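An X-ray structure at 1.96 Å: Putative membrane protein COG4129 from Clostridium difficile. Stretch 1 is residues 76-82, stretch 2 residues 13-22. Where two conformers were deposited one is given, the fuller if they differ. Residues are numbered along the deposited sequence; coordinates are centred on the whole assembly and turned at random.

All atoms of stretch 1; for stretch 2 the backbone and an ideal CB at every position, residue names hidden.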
# COMPACT_ATOMS: atom_id res chain seq x y z
N GLU A 76 -12.61 14.01 -2.31
CA GLU A 76 -12.45 12.68 -2.87
C GLU A 76 -11.23 12.57 -3.80
O GLU A 76 -10.56 11.53 -3.82
CB GLU A 76 -13.74 12.17 -3.54
CG GLU A 76 -14.87 11.89 -2.51
CD GLU A 76 -16.19 11.37 -3.11
OE1 GLU A 76 -16.31 11.24 -4.35
OE2 GLU A 76 -17.13 11.09 -2.33
N HIS A 77 -10.94 13.62 -4.56
CA HIS A 77 -9.76 13.61 -5.39
C HIS A 77 -8.51 13.70 -4.52
O HIS A 77 -7.49 13.08 -4.85
CB HIS A 77 -9.79 14.75 -6.43
CG HIS A 77 -8.60 14.76 -7.33
ND1 HIS A 77 -7.43 15.43 -7.00
CD2 HIS A 77 -8.37 14.15 -8.52
CE1 HIS A 77 -6.54 15.22 -7.96
NE2 HIS A 77 -7.08 14.46 -8.89
N MSE A 78 -8.58 14.47 -3.44
CA MSE A 78 -7.46 14.64 -2.51
C MSE A 78 -7.15 13.31 -1.84
O MSE A 78 -6.00 13.01 -1.56
CB MSE A 78 -7.78 15.69 -1.44
CG MSE A 78 -7.87 17.11 -1.95
SE MSE A 78 -6.33 17.71 -2.99
CE MSE A 78 -4.90 17.01 -1.87
N ASP A 79 -8.19 12.51 -1.59
CA ASP A 79 -7.95 11.18 -0.99
C ASP A 79 -7.09 10.29 -1.91
O ASP A 79 -6.25 9.54 -1.42
CB ASP A 79 -9.23 10.48 -0.56
CG ASP A 79 -9.86 11.12 0.65
OD1 ASP A 79 -9.13 11.61 1.54
OD2 ASP A 79 -11.08 11.11 0.74
N ILE A 80 -7.31 10.37 -3.21
CA ILE A 80 -6.47 9.66 -4.19
C ILE A 80 -5.02 10.19 -4.17
O ILE A 80 -4.05 9.41 -4.15
CB ILE A 80 -7.03 9.79 -5.61
CG1 ILE A 80 -8.47 9.25 -5.67
CG2 ILE A 80 -6.14 9.07 -6.60
CD1 ILE A 80 -9.20 9.64 -7.02
N ILE A 81 -4.88 11.50 -4.14
CA ILE A 81 -3.52 12.08 -4.07
C ILE A 81 -2.80 11.66 -2.78
O ILE A 81 -1.60 11.34 -2.78
CB ILE A 81 -3.57 13.60 -4.24
CG1 ILE A 81 -4.20 13.96 -5.60
CG2 ILE A 81 -2.18 14.26 -4.06
CD1 ILE A 81 -3.33 13.59 -6.83
N LYS A 82 -3.51 11.70 -1.66
CA LYS A 82 -2.91 11.25 -0.40
C LYS A 82 -2.49 9.77 -0.46
O LYS A 82 -1.39 9.42 0.02
CB LYS A 82 -3.92 11.47 0.72
CG LYS A 82 -3.93 12.90 1.23
CD LYS A 82 -5.20 13.13 2.08
CE LYS A 82 -5.16 12.28 3.30
NZ LYS A 82 -6.45 12.25 4.02
N UNK A 13 -5.47 22.92 -9.72
CA UNK A 13 -4.96 22.42 -8.45
C UNK A 13 -4.74 20.90 -8.53
O UNK A 13 -3.69 20.40 -8.11
CB UNK A 13 -5.92 22.77 -7.31
N UNK A 14 -5.71 20.18 -9.08
CA UNK A 14 -5.60 18.72 -9.22
C UNK A 14 -4.51 18.36 -10.24
O UNK A 14 -3.78 17.37 -10.05
CB UNK A 14 -6.94 18.12 -9.64
N UNK A 15 -4.38 19.17 -11.29
CA UNK A 15 -3.30 19.05 -12.27
C UNK A 15 -1.90 19.25 -11.64
O UNK A 15 -0.97 18.47 -11.89
CB UNK A 15 -3.51 20.07 -13.39
N UNK A 16 -1.77 20.29 -10.83
CA UNK A 16 -0.51 20.56 -10.15
C UNK A 16 -0.14 19.44 -9.16
O UNK A 16 1.03 19.04 -9.07
CB UNK A 16 -0.59 21.90 -9.42
N UNK A 17 -1.11 18.95 -8.39
CA UNK A 17 -0.86 17.83 -7.46
C UNK A 17 -0.38 16.57 -8.20
O UNK A 17 0.57 15.93 -7.77
CB UNK A 17 -2.13 17.51 -6.67
N UNK A 18 -1.05 16.23 -9.29
CA UNK A 18 -0.58 15.13 -10.13
C UNK A 18 0.86 15.32 -10.61
O UNK A 18 1.64 14.38 -10.62
CB UNK A 18 -1.50 14.97 -11.34
N UNK A 19 1.17 16.53 -11.05
CA UNK A 19 2.50 16.84 -11.54
C UNK A 19 3.52 16.66 -10.40
O UNK A 19 4.56 16.09 -10.61
CB UNK A 19 2.55 18.26 -12.10
N UNK A 20 3.19 17.11 -9.19
CA UNK A 20 4.08 16.90 -8.05
C UNK A 20 4.26 15.45 -7.63
O UNK A 20 5.35 15.06 -7.23
CB UNK A 20 3.56 17.69 -6.85
N UNK A 21 3.20 14.66 -7.74
CA UNK A 21 3.27 13.22 -7.50
C UNK A 21 4.26 12.62 -8.52
O UNK A 21 5.13 11.81 -8.16
CB UNK A 21 1.89 12.57 -7.61
N UNK A 22 4.15 13.05 -9.76
CA UNK A 22 4.99 12.42 -10.81
C UNK A 22 6.44 12.78 -10.59
O UNK A 22 7.34 11.94 -10.77
CB UNK A 22 4.55 12.85 -12.21

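Two helices run side by side, nearly parallel at 7°, their axes 10.8 Å apart at closest approach. Stretch 1 offers three side chains to its neighbour: the His77 ring, the selenomethionine Met78 and Ile81.

Position 13 points its CA-to-CB bond sideways, and nothing of stretch 1 lies within 5.5 Å of the ideal CB. The helical backbone admits almost any residue. It is Val13, with chi1 t, which scarcely touches the partner.

Position 14 points toward stretch 1, and its ideal CB already sits 3.4 Å from CE1 of His77. That closeness puts the first carbon of the side chain against the ring, so the rest must lead off to one side; a small residue or a flexible, unbranched chain would suit. The deposited residue is Gln14. Its CB lies over one face of the imidazole, 3.7 Å from the centroid of the His77 ring, a CH-pi contact, while chi1, at 108°, falls between wells. The amide makes no hydrogen bond to stretch 1; OE1 finds its partner elsewhere in the structure.

Position 15 points away and position 16 is out of reach, so stretch 1 sets no demand on either; polar or charged residues fit as well as any. They are Lys15 and Lys16.

Position 17 points toward stretch 1, its ideal CB 4.1 Å from CD1 of Ile81 and 5.1 Å from CE1 of His77. The selenium of Met78 lies farther along, with room for a medium-sized apolar chain to grow; leucine, isoleucine or methionine would all be reasonable. Leu17, with chi1 m and chi2 t, takes the place, and its fork serves two neighbours: CD1 comes within 3.4 Å of Met78 SE, and CD2 lies 3.9 Å from Ile81 CG2.

Position 18 points sideways, with the ideal CB 5.1 Å from Ile81 CD1. An extended chain, polar or not, can leave along the flank. Gln18 does so with chi1 and chi2 both t; its closest contact is through the backbone, N to Ile81 CD1 at 4.3 Å.

Positions 19 and 20 are out of reach and free of constraint from stretch 1. Both are glutamates, Glu19 and Glu20.

Position 21 points toward stretch 1 again, one helical turn after 17, but its ideal CB stands 5.4 Å from Ile81 CD1. A modest apolar residue, such as valine or leucine, could narrow the gap. Val21 does, bringing CG2 to 4.1 Å from Ile81 CG2.

Position 22 is out of reach, leaving the choice open; it is Ser22.

Stretch 2 13-22: VQKKLQEEVS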
# COMPACT_ATOMS: atom_id res chain seq x y z
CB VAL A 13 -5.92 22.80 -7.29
CG1 VAL A 13 -5.61 22.05 -5.99
CG2 VAL A 13 -5.86 24.30 -7.02
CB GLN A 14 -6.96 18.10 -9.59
CG GLN A 14 -7.08 17.60 -11.01
CD GLN A 14 -8.51 17.54 -11.49
OE1 GLN A 14 -9.44 17.96 -10.79
NE2 GLN A 14 -8.71 17.01 -12.70
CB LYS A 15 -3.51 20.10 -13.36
CG LYS A 15 -2.40 20.19 -14.38
CD LYS A 15 -2.43 19.03 -15.36
CE LYS A 15 -1.69 19.38 -16.67
NZ LYS A 15 -2.36 20.48 -17.46
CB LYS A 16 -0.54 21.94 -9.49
CG LYS A 16 0.75 22.33 -8.77
CD LYS A 16 0.84 23.82 -8.50
CE LYS A 16 0.16 24.22 -7.18
NZ LYS A 16 0.37 25.65 -6.75
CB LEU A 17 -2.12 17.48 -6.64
CG LEU A 17 -2.43 18.49 -5.53
CD1 LEU A 17 -3.92 18.54 -5.27
CD2 LEU A 17 -1.66 18.13 -4.27
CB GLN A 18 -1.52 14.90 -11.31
CG GLN A 18 -1.10 13.69 -12.17
CD GLN A 18 -2.07 13.40 -13.29
OE1 GLN A 18 -3.24 13.07 -13.05
NE2 GLN A 18 -1.60 13.51 -14.54
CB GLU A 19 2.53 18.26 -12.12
CG GLU A 19 1.57 18.42 -13.31
CD GLU A 19 1.42 19.87 -13.83
OE1 GLU A 19 1.92 20.82 -13.20
OE2 GLU A 19 0.78 20.05 -14.89
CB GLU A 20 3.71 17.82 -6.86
CG GLU A 20 4.02 19.27 -7.27
CD GLU A 20 3.71 20.31 -6.21
OE1 GLU A 20 3.31 19.94 -5.08
OE2 GLU A 20 3.85 21.52 -6.53
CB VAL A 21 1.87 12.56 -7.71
CG1 VAL A 21 2.00 11.05 -7.79
CG2 VAL A 21 0.88 13.00 -6.54
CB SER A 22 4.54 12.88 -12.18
OG SER A 22 3.21 12.46 -12.47
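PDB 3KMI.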